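Local coordinates for protein probable zinc protease PqqL (Escherichia coli, PDB 6OFT) that probably acts as a periplasmic zinc-dependent endopeptidase of the M16 family, seen here as the first half of the protein with its predicted zinc site, at residues V56-F61 and R135-E140; L50-F55 and A179-A184; K71-F76 and L81-D86; Y98-P103 and Q111-I116. All coordinates share one frame; numbering follows the deposited sequence.

Contact 1: V56-F61 and R135-E140; sequences VEHMMF and RGVITE
His58, near the end of helix 52-59, faces Val137 and Ile138 on helix 128-144, and the two backbones stay well apart: the nearest CA atoms, those of His58 and Ile138, are 8.5 Å from each other. The space between them is bridged by side chains alone, and on the side of segment 56-61 the imidazole does all the touching. Ile138 lies over one face of that ring, its CG1 4.2 Å from the ring centroid and only 7° off the normal, a CH-pi contact placed almost over the middle. Val137 comes in obliquely instead, with CG1 4.0 Å from His58 ND1 and 4.1 Å from His58 CE1. The first torsion of His58 (chi1 -84°) turns CG away from its own carbonyl carbon and sends the ring out toward the second helix.

ND1, the ring atom nearest both aliphatic side chains, is hydrogen-bonded to Glu134 OE1; the ring of His54 also meets that of His58 edge to face. His54, Glu57 and His58 form the inverted HxxEH motif of M16 peptidases, in which the two histidines are predicted zinc ligands and Glu57 the predicted proton acceptor, with Glu134 the predicted third zinc ligand. The two kinds of contact thus meet around the same ring atom. Aliphatic carbons from helix 128-144 brace the ring of a probable metal ligand by dispersion, while the polar grip comes from a carboxylate one residue before segment 135-140, which probably helps to fix how the ring is turned.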
# COMPACT_ATOMS: atom_id res chain seq x y z
N VAL A 56 3.39 -4.01 -20.55
CA VAL A 56 2.07 -4.54 -20.98
C VAL A 56 0.94 -3.53 -20.66
O VAL A 56 0.10 -3.28 -21.52
CB VAL A 56 1.78 -5.97 -20.41
CG1 VAL A 56 0.29 -6.34 -20.51
CG2 VAL A 56 2.63 -7.03 -21.11
N GLU A 57 0.96 -2.94 -19.44
CA GLU A 57 0.00 -1.95 -18.95
C GLU A 57 -0.10 -0.74 -19.89
O GLU A 57 -1.20 -0.36 -20.28
CB GLU A 57 0.39 -1.52 -17.52
CG GLU A 57 -0.56 -0.52 -16.88
CD GLU A 57 0.18 0.72 -16.40
OE1 GLU A 57 -0.06 1.81 -16.96
OE2 GLU A 57 1.03 0.59 -15.49
N HIS A 58 1.05 -0.18 -20.29
CA HIS A 58 1.14 0.92 -21.26
C HIS A 58 0.57 0.51 -22.63
O HIS A 58 -0.11 1.30 -23.28
CB HIS A 58 2.61 1.36 -21.40
CG HIS A 58 3.05 2.32 -20.35
ND1 HIS A 58 3.34 3.63 -20.65
CD2 HIS A 58 3.21 2.14 -19.02
CE1 HIS A 58 3.67 4.21 -19.51
NE2 HIS A 58 3.61 3.35 -18.50
N MET A 59 0.80 -0.74 -23.04
CA MET A 59 0.34 -1.24 -24.34
C MET A 59 -1.18 -1.36 -24.46
O MET A 59 -1.68 -1.50 -25.58
CB MET A 59 1.03 -2.57 -24.72
CG MET A 59 2.52 -2.46 -25.08
SD MET A 59 2.99 -1.14 -26.24
CE MET A 59 1.88 -1.51 -27.67
N MET A 60 -1.93 -1.26 -23.34
CA MET A 60 -3.40 -1.34 -23.38
C MET A 60 -4.01 -0.10 -24.03
O MET A 60 -5.08 -0.17 -24.63
CB MET A 60 -4.00 -1.58 -21.98
CG MET A 60 -3.67 -2.95 -21.38
SD MET A 60 -4.04 -4.39 -22.41
CE MET A 60 -2.40 -4.81 -22.95
N PHE A 61 -3.28 1.01 -23.96
CA PHE A 61 -3.71 2.29 -24.52
C PHE A 61 -3.13 2.53 -25.91
O PHE A 61 -3.27 3.63 -26.44
CB PHE A 61 -3.31 3.43 -23.55
CG PHE A 61 -3.87 3.22 -22.16
CD1 PHE A 61 -5.17 3.63 -21.85
CD2 PHE A 61 -3.12 2.61 -21.17
CE1 PHE A 61 -5.69 3.43 -20.57
CE2 PHE A 61 -3.65 2.39 -19.90
CZ PHE A 61 -4.93 2.81 -19.61
N ARG A 135 8.72 2.27 -25.93
CA ARG A 135 10.07 2.08 -25.35
C ARG A 135 10.63 3.44 -24.89
O ARG A 135 11.05 3.57 -23.74
CB ARG A 135 11.04 1.42 -26.33
CG ARG A 135 10.51 0.17 -27.00
CD ARG A 135 11.52 -0.35 -28.00
NE ARG A 135 11.02 -1.49 -28.75
CZ ARG A 135 11.01 -2.74 -28.30
NH1 ARG A 135 11.46 -3.03 -27.09
NH2 ARG A 135 10.52 -3.72 -29.06
N GLY A 136 10.54 4.45 -25.76
CA GLY A 136 10.96 5.82 -25.48
C GLY A 136 10.22 6.46 -24.32
O GLY A 136 10.83 7.14 -23.50
N VAL A 137 8.90 6.19 -24.23
CA VAL A 137 7.98 6.67 -23.18
C VAL A 137 8.42 6.18 -21.81
O VAL A 137 8.61 6.99 -20.90
CB VAL A 137 6.49 6.27 -23.50
CG1 VAL A 137 5.56 6.49 -22.30
CG2 VAL A 137 5.98 7.02 -24.71
N ILE A 138 8.59 4.85 -21.67
CA ILE A 138 8.99 4.19 -20.42
C ILE A 138 10.39 4.64 -19.98
O ILE A 138 10.57 4.94 -18.80
CB ILE A 138 8.81 2.64 -20.52
CG1 ILE A 138 7.30 2.31 -20.74
CG2 ILE A 138 9.36 1.92 -19.27
CD1 ILE A 138 7.01 0.96 -21.36
N THR A 139 11.34 4.75 -20.92
CA THR A 139 12.71 5.23 -20.68
C THR A 139 12.69 6.65 -20.08
O THR A 139 13.39 6.90 -19.10
CB THR A 139 13.57 5.11 -21.97
OG1 THR A 139 13.50 3.77 -22.48
CG2 THR A 139 15.05 5.49 -21.75
N GLU A 140 11.83 7.55 -20.64
CA GLU A 140 11.68 8.92 -20.16
C GLU A 140 11.05 8.99 -18.77
O GLU A 140 11.51 9.76 -17.92
CB GLU A 140 10.95 9.80 -21.18
CG GLU A 140 11.88 10.27 -22.28
CD GLU A 140 11.28 11.20 -23.31
OE1 GLU A 140 11.60 12.41 -23.29
OE2 GLU A 140 10.50 10.71 -24.16

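Contact 2: L50-F55 and A179-A184; sequences LGVAHF and ATVTPA
Val181 sets its two methyl groups against two different residues of helix 52-59, and these two touches make up the contact. One branch, CG2, meets Val52 CG2 at 3.8 Å, methyl against methyl, with the two side chains running at a slant to one another. The other, CG1, approaches the CD2-CE2 bond of Phe55 obliquely, 3.7 Å from CE2 and 3.8 Å from CD2. Val52 and Phe55 are three residues apart, about one helical turn, so both look out from the same side of their helix. The torsion of Val181 (chi1 71°) wedges CG1 between its own backbone N and carbonyl carbon and leaves CG2 anti to the N; this rotation points CG1 to Phe55 and CG2 to Val52. Backbones stay clear of one another, the closest CA atoms being those of Val52 and Val181 at 8.0 Å.

Val181 is the first residue to leave helical geometry after helix 175-180, and Thr182 next to it is the N-cap of helix 183-193, so the valine sits in the short link between two helices. All three touching residues are buried. Leu186 of helix 183-193 packs on both Phe55 and Val181, Phe189 of the same helix reaches Val52, and helix 128-144 lines Phe55 through Val131, Glu134 and Ile138, while Arg135 of that helix donates to the carbonyl oxygen of Val181.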
# COMPACT_ATOMS: atom_id res chain seq x y z
N LEU A 50 12.06 -8.29 -16.89
CA LEU A 50 12.07 -7.18 -15.93
C LEU A 50 11.50 -5.86 -16.48
O LEU A 50 12.14 -5.17 -17.28
CB LEU A 50 13.47 -6.99 -15.31
CG LEU A 50 14.11 -8.28 -14.76
CD1 LEU A 50 15.52 -8.04 -14.28
CD2 LEU A 50 13.26 -8.94 -13.69
N GLY A 51 10.28 -5.54 -16.02
CA GLY A 51 9.52 -4.35 -16.42
C GLY A 51 8.46 -4.63 -17.47
O GLY A 51 7.84 -3.70 -18.00
N VAL A 52 8.24 -5.91 -17.79
CA VAL A 52 7.28 -6.36 -18.80
C VAL A 52 5.83 -6.19 -18.30
O VAL A 52 4.98 -5.80 -19.09
CB VAL A 52 7.61 -7.78 -19.34
CG1 VAL A 52 6.44 -8.42 -20.07
CG2 VAL A 52 8.83 -7.73 -20.26
N ALA A 53 5.55 -6.43 -16.99
CA ALA A 53 4.19 -6.21 -16.47
C ALA A 53 3.77 -4.74 -16.69
O ALA A 53 2.64 -4.50 -17.13
CB ALA A 53 4.12 -6.55 -14.99
N HIS A 54 4.70 -3.80 -16.44
CA HIS A 54 4.49 -2.35 -16.59
C HIS A 54 4.41 -1.95 -18.07
O HIS A 54 3.61 -1.09 -18.44
CB HIS A 54 5.59 -1.59 -15.80
CG HIS A 54 5.60 -0.10 -15.98
ND1 HIS A 54 6.67 0.55 -16.57
CD2 HIS A 54 4.68 0.82 -15.62
CE1 HIS A 54 6.36 1.83 -16.57
NE2 HIS A 54 5.17 2.05 -16.02
N PHE A 55 5.24 -2.59 -18.93
CA PHE A 55 5.25 -2.35 -20.38
C PHE A 55 3.89 -2.81 -20.96
O PHE A 55 3.27 -2.05 -21.71
CB PHE A 55 6.43 -3.06 -21.07
CG PHE A 55 6.91 -2.50 -22.40
CD1 PHE A 55 5.99 -2.10 -23.38
CD2 PHE A 55 8.26 -2.44 -22.71
CE1 PHE A 55 6.43 -1.60 -24.61
CE2 PHE A 55 8.70 -1.94 -23.95
CZ PHE A 55 7.79 -1.54 -24.89
N ALA A 179 14.18 -1.69 -23.95
CA ALA A 179 14.74 -1.44 -25.28
C ALA A 179 14.70 -2.64 -26.24
O ALA A 179 14.57 -2.43 -27.44
CB ALA A 179 16.17 -0.94 -25.15
N THR A 180 14.84 -3.89 -25.71
CA THR A 180 14.97 -5.12 -26.51
C THR A 180 13.77 -6.09 -26.54
O THR A 180 13.69 -6.91 -27.46
CB THR A 180 16.20 -5.90 -26.06
OG1 THR A 180 16.05 -6.25 -24.69
CG2 THR A 180 17.51 -5.13 -26.27
N VAL A 181 12.88 -6.05 -25.53
CA VAL A 181 11.71 -6.94 -25.45
C VAL A 181 10.88 -6.88 -26.74
O VAL A 181 10.56 -5.80 -27.24
CB VAL A 181 10.87 -6.72 -24.15
CG1 VAL A 181 10.11 -5.40 -24.16
CG2 VAL A 181 9.95 -7.90 -23.87
N THR A 182 10.62 -8.04 -27.34
CA THR A 182 9.89 -8.10 -28.61
C THR A 182 8.39 -7.99 -28.39
O THR A 182 7.92 -8.41 -27.33
CB THR A 182 10.23 -9.39 -29.40
OG1 THR A 182 9.60 -10.52 -28.79
CG2 THR A 182 11.74 -9.63 -29.59
N PRO A 183 7.60 -7.56 -29.42
CA PRO A 183 6.13 -7.57 -29.27
C PRO A 183 5.59 -8.97 -28.95
O PRO A 183 4.62 -9.08 -28.22
CB PRO A 183 5.64 -7.07 -30.62
CG PRO A 183 6.78 -6.25 -31.14
CD PRO A 183 7.99 -7.03 -30.74
N ALA A 184 6.25 -10.04 -29.45
CA ALA A 184 5.85 -11.43 -29.21
C ALA A 184 6.08 -11.80 -27.74
O ALA A 184 5.26 -12.50 -27.17
CB ALA A 184 6.61 -12.38 -30.13

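Contact 3: K71-F76 and L81-D86; sequences KVIETF and LRFGRD
Helix 71-77 is closed at its C-terminal end by a bond from Leu81 N back to Phe76 O, and this contact joins the helix to the irregular loop before strand 87-91. The bond between Leu81 N and Phe76 O spans 2.9 Å, with an N-H...O angle of 156°. The side chains of the same pair cross at a slant, with Leu81 CD1 at the edge of the Phe76 ring, near its plane, 4.1 Å from Phe76 CD1. Nearer the start of the helix, Ile73 reaches with CD1 to Phe83 CB at 4.0 Å. Phe83 holds its CG anti to the backbone N (chi1 -176°), which carries the ring away from the helix, where it meets Phe61 edge to face.

Within the loop, Asp86 OD2 gathers two firm bonds. Arg82 N reaches its anti lone pair at 2.9 Å, and Arg85 NE comes at 2.8 Å from the syn side, tilted out of the carboxylate plane, as a salt bridge. The guanidinium of Arg85 also carries Arg82 CB over one face. With Arg85 N and Asp86 N both bonded to Arg82 O, these bonds hold residues 82 to 86 in a compact bend, and Gly84 takes up a positive phi within it.

Inward, Phe76 and Leu81 both pack on Val87, Phe76 also on Val100 and Leu81 also on Leu102, while Phe83 lies toward the exposed side of the loop. A helix whose C-terminal end is tied to the loop leading into an edge strand, with helix and sheet packed through Phe76 and Leu81, is typical of a layered alpha/beta domain.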
# COMPACT_ATOMS: atom_id res chain seq x y z
N LYS A 71 -6.83 4.82 -31.26
CA LYS A 71 -8.30 4.79 -31.24
C LYS A 71 -8.92 4.59 -29.84
O LYS A 71 -10.02 5.09 -29.64
CB LYS A 71 -8.88 3.80 -32.25
CG LYS A 71 -8.62 4.17 -33.72
CD LYS A 71 -9.51 5.30 -34.22
CE LYS A 71 -9.17 5.71 -35.63
NZ LYS A 71 -9.57 7.12 -35.91
N VAL A 72 -8.25 3.90 -28.90
CA VAL A 72 -8.79 3.72 -27.53
C VAL A 72 -8.86 5.09 -26.83
O VAL A 72 -9.90 5.44 -26.26
CB VAL A 72 -8.03 2.62 -26.70
CG1 VAL A 72 -8.05 2.89 -25.19
CG2 VAL A 72 -8.59 1.24 -26.98
N ILE A 73 -7.78 5.88 -26.96
CA ILE A 73 -7.67 7.22 -26.39
C ILE A 73 -8.65 8.19 -27.05
O ILE A 73 -9.31 8.96 -26.35
CB ILE A 73 -6.20 7.71 -26.39
CG1 ILE A 73 -5.31 6.85 -25.42
CG2 ILE A 73 -6.06 9.22 -26.15
CD1 ILE A 73 -5.62 6.94 -23.86
N GLU A 74 -8.79 8.11 -28.39
CA GLU A 74 -9.72 8.93 -29.16
C GLU A 74 -11.16 8.60 -28.79
O GLU A 74 -12.00 9.50 -28.79
CB GLU A 74 -9.51 8.75 -30.69
CG GLU A 74 -8.21 9.36 -31.21
CD GLU A 74 -7.80 9.04 -32.64
OE1 GLU A 74 -8.67 8.59 -33.43
OE2 GLU A 74 -6.61 9.24 -32.98
N THR A 75 -11.46 7.32 -28.47
CA THR A 75 -12.81 6.92 -28.06
C THR A 75 -13.11 7.52 -26.68
O THR A 75 -14.20 8.08 -26.48
CB THR A 75 -12.99 5.39 -28.12
OG1 THR A 75 -12.72 4.94 -29.45
CG2 THR A 75 -14.40 4.95 -27.73
N PHE A 76 -12.16 7.42 -25.73
CA PHE A 76 -12.35 8.00 -24.39
C PHE A 76 -12.53 9.51 -24.50
O PHE A 76 -13.45 10.05 -23.90
CB PHE A 76 -11.17 7.67 -23.46
CG PHE A 76 -11.21 6.30 -22.82
CD1 PHE A 76 -12.29 5.91 -22.04
CD2 PHE A 76 -10.13 5.43 -22.94
CE1 PHE A 76 -12.32 4.65 -21.42
CE2 PHE A 76 -10.16 4.17 -22.32
CZ PHE A 76 -11.24 3.80 -21.55
N LEU A 81 -13.50 11.89 -21.60
CA LEU A 81 -12.67 11.17 -20.62
C LEU A 81 -11.20 11.27 -21.02
O LEU A 81 -10.83 10.92 -22.14
CB LEU A 81 -13.19 9.71 -20.46
CG LEU A 81 -14.68 9.60 -20.10
CD1 LEU A 81 -15.20 8.15 -20.23
CD2 LEU A 81 -14.97 10.15 -18.69
N ARG A 82 -10.39 11.83 -20.13
CA ARG A 82 -8.99 12.13 -20.39
C ARG A 82 -8.02 11.28 -19.61
O ARG A 82 -8.20 11.08 -18.42
CB ARG A 82 -8.74 13.63 -20.12
CG ARG A 82 -7.34 14.13 -20.48
CD ARG A 82 -7.37 15.59 -20.84
NE ARG A 82 -7.90 15.80 -22.19
CZ ARG A 82 -8.19 16.99 -22.71
NH1 ARG A 82 -8.01 18.09 -21.99
NH2 ARG A 82 -8.66 17.08 -23.94
N PHE A 83 -6.99 10.78 -20.31
CA PHE A 83 -5.92 9.98 -19.71
C PHE A 83 -5.18 10.86 -18.70
O PHE A 83 -4.88 12.03 -18.98
CB PHE A 83 -4.97 9.45 -20.80
CG PHE A 83 -3.89 8.55 -20.23
CD1 PHE A 83 -4.19 7.23 -19.88
CD2 PHE A 83 -2.62 9.03 -19.99
CE1 PHE A 83 -3.21 6.40 -19.31
CE2 PHE A 83 -1.64 8.20 -19.44
CZ PHE A 83 -1.94 6.89 -19.10
N GLY A 84 -4.95 10.32 -17.51
CA GLY A 84 -4.30 11.03 -16.42
C GLY A 84 -5.28 11.77 -15.53
O GLY A 84 -4.89 12.26 -14.46
N ARG A 85 -6.56 11.87 -15.94
CA ARG A 85 -7.64 12.53 -15.21
C ARG A 85 -8.79 11.57 -14.89
O ARG A 85 -9.06 11.33 -13.72
CB ARG A 85 -8.13 13.76 -16.00
CG ARG A 85 -9.24 14.58 -15.29
CD ARG A 85 -9.73 15.73 -16.16
NE ARG A 85 -10.57 15.26 -17.26
CZ ARG A 85 -10.83 15.95 -18.36
NH1 ARG A 85 -10.26 17.14 -18.55
NH2 ARG A 85 -11.61 15.45 -19.30
N ASP A 86 -9.48 11.04 -15.91
CA ASP A 86 -10.63 10.13 -15.76
C ASP A 86 -10.23 8.68 -16.03
O ASP A 86 -10.89 7.75 -15.54
CB ASP A 86 -11.75 10.51 -16.74
CG ASP A 86 -12.06 11.99 -16.73
OD1 ASP A 86 -12.69 12.45 -15.76
OD2 ASP A 86 -11.64 12.69 -17.68

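Contact 4: Y98-P103 and Q111-I116; sequences YQVSLP and QQVMAI
Val113 of helix 107-122 fits its two methyl groups against Val100 and Leu102, two residues on the same side of strand 96-103. CG1 of Val113 lies 3.9 Å from Val100 CG1 and 4.1 Å from Val100 CB, the two valines lying alongside and pointing opposite ways. CG2 of Val113 instead meets Leu102 CD1 at 3.8 Å, end against end. The first torsion of Val113 (chi1 167°) sets CG1 anti to the backbone N and leaves CG2 beside it, and this rotation points CG1 to Val100 and CG2 to Leu102. Leu102 places its CG between backbone N and carbonyl carbon (chi1 79°), which brings CD1 down onto the helix. The contact is wholly apolar and all three residues are buried, with the closest CA atoms, those of Val100 and Val113, 7.9 Å apart.

Farther out, the strand is held by backbone bonds on both sides: Val100 pairs with Leu34 and Leu102 with Val32 of strand 31-38, while Ser101 pairs with Asp86 just before strand 87-91. Leu34 also packs on Leu102 and Val113, and Met79 touches Val113 from the loop after helix 71-77. Phe76 of that helix reaches Ile116, which joins the two helices over the same face of the sheet. Ser101 points away from the helix, its hydroxyl hydrogen-bonded to Gln31 and Asn33.

A strand followed after a short loop by a helix that folds back over the sheet it left is the layered alpha/beta packing of the M16 domain, in which helices lie against a mixed, largely antiparallel sheet.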
# COMPACT_ATOMS: atom_id res chain seq x y z
N TYR A 98 -6.57 -1.13 -14.14
CA TYR A 98 -7.05 -0.24 -15.19
C TYR A 98 -8.28 0.48 -14.68
O TYR A 98 -9.23 -0.17 -14.23
CB TYR A 98 -7.31 -1.03 -16.48
CG TYR A 98 -6.07 -1.74 -16.97
CD1 TYR A 98 -5.17 -1.10 -17.82
CD2 TYR A 98 -5.76 -3.03 -16.54
CE1 TYR A 98 -4.00 -1.73 -18.23
CE2 TYR A 98 -4.59 -3.66 -16.94
CZ TYR A 98 -3.72 -3.01 -17.80
OH TYR A 98 -2.59 -3.63 -18.25
N GLN A 99 -8.23 1.82 -14.67
CA GLN A 99 -9.24 2.63 -13.98
C GLN A 99 -9.93 3.64 -14.87
O GLN A 99 -9.28 4.37 -15.62
CB GLN A 99 -8.60 3.37 -12.77
CG GLN A 99 -7.76 2.47 -11.82
CD GLN A 99 -6.85 3.23 -10.88
OE1 GLN A 99 -6.26 4.25 -11.23
NE2 GLN A 99 -6.69 2.75 -9.65
N VAL A 100 -11.28 3.66 -14.79
CA VAL A 100 -12.12 4.64 -15.48
C VAL A 100 -13.19 5.15 -14.47
O VAL A 100 -13.84 4.35 -13.80
CB VAL A 100 -12.77 4.12 -16.80
CG1 VAL A 100 -13.57 5.24 -17.49
CG2 VAL A 100 -11.74 3.53 -17.76
N SER A 101 -13.34 6.47 -14.38
CA SER A 101 -14.36 7.15 -13.59
C SER A 101 -15.18 7.96 -14.58
O SER A 101 -14.60 8.73 -15.35
CB SER A 101 -13.73 8.08 -12.56
OG SER A 101 -14.72 8.57 -11.67
N LEU A 102 -16.49 7.76 -14.61
CA LEU A 102 -17.36 8.48 -15.54
C LEU A 102 -18.75 8.67 -14.95
O LEU A 102 -19.10 7.95 -14.01
CB LEU A 102 -17.42 7.73 -16.91
CG LEU A 102 -18.34 6.50 -17.04
CD1 LEU A 102 -18.72 6.28 -18.48
CD2 LEU A 102 -17.69 5.24 -16.47
N PRO A 103 -19.60 9.58 -15.51
CA PRO A 103 -20.98 9.67 -15.01
C PRO A 103 -21.79 8.41 -15.34
O PRO A 103 -21.44 7.68 -16.27
CB PRO A 103 -21.56 10.87 -15.78
CG PRO A 103 -20.38 11.57 -16.40
CD PRO A 103 -19.38 10.50 -16.64
N GLN A 111 -21.63 1.62 -21.67
CA GLN A 111 -21.52 0.47 -22.56
C GLN A 111 -20.23 0.51 -23.39
O GLN A 111 -19.54 -0.51 -23.52
CB GLN A 111 -22.78 0.37 -23.44
CG GLN A 111 -22.80 -0.76 -24.48
CD GLN A 111 -22.35 -2.11 -23.95
OE1 GLN A 111 -22.82 -2.61 -22.90
NE2 GLN A 111 -21.42 -2.73 -24.68
N GLN A 112 -19.90 1.69 -23.94
CA GLN A 112 -18.70 1.90 -24.70
C GLN A 112 -17.46 1.63 -23.84
O GLN A 112 -16.55 0.93 -24.30
CB GLN A 112 -18.70 3.33 -25.28
CG GLN A 112 -17.45 3.67 -26.06
CD GLN A 112 -17.30 2.88 -27.33
OE1 GLN A 112 -17.64 3.35 -28.41
NE2 GLN A 112 -16.77 1.66 -27.23
N VAL A 113 -17.43 2.13 -22.57
CA VAL A 113 -16.32 1.93 -21.63
C VAL A 113 -16.16 0.41 -21.34
O VAL A 113 -15.04 -0.12 -21.36
CB VAL A 113 -16.47 2.80 -20.34
CG1 VAL A 113 -15.50 2.37 -19.25
CG2 VAL A 113 -16.27 4.29 -20.65
N MET A 114 -17.28 -0.29 -21.14
CA MET A 114 -17.29 -1.74 -20.88
C MET A 114 -16.73 -2.54 -22.07
O MET A 114 -16.06 -3.55 -21.86
CB MET A 114 -18.72 -2.21 -20.56
CG MET A 114 -19.22 -1.81 -19.18
SD MET A 114 -18.12 -2.23 -17.80
CE MET A 114 -18.11 -4.02 -17.89
N ALA A 115 -17.01 -2.07 -23.30
CA ALA A 115 -16.53 -2.70 -24.54
C ALA A 115 -15.00 -2.58 -24.63
O ALA A 115 -14.34 -3.55 -25.02
CB ALA A 115 -17.19 -2.05 -25.74
N ILE A 116 -14.43 -1.43 -24.19
CA ILE A 116 -12.99 -1.19 -24.11
C ILE A 116 -12.37 -2.14 -23.06
O ILE A 116 -11.31 -2.71 -23.32
CB ILE A 116 -12.65 0.31 -23.85
CG1 ILE A 116 -13.03 1.19 -25.07
CG2 ILE A 116 -11.16 0.49 -23.49
CD1 ILE A 116 -13.02 2.68 -24.85

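In the fold
All four contacts belong to the N-terminal lobe of the chain, but they differ in depth. Contacts 2 and 4 are buried and purely aliphatic or aromatic; contact 1 is partly buried, and contact 3 runs from a buried pair to an exposed loop and is the one bridged by a hydrogen bond. Contacts 1 and 2, their centres about 9 Å apart, share helix 52-59, which meets helix 128-144 in the one and the link between helices 175-180 and 183-193 in the other. Contacts 3 and 4, with centres about 10 Å apart, both build on the six-stranded sheet. Phe61, just past helix 52-59, touches Ile73 and Phe83 and so joins contact 1 to contact 3.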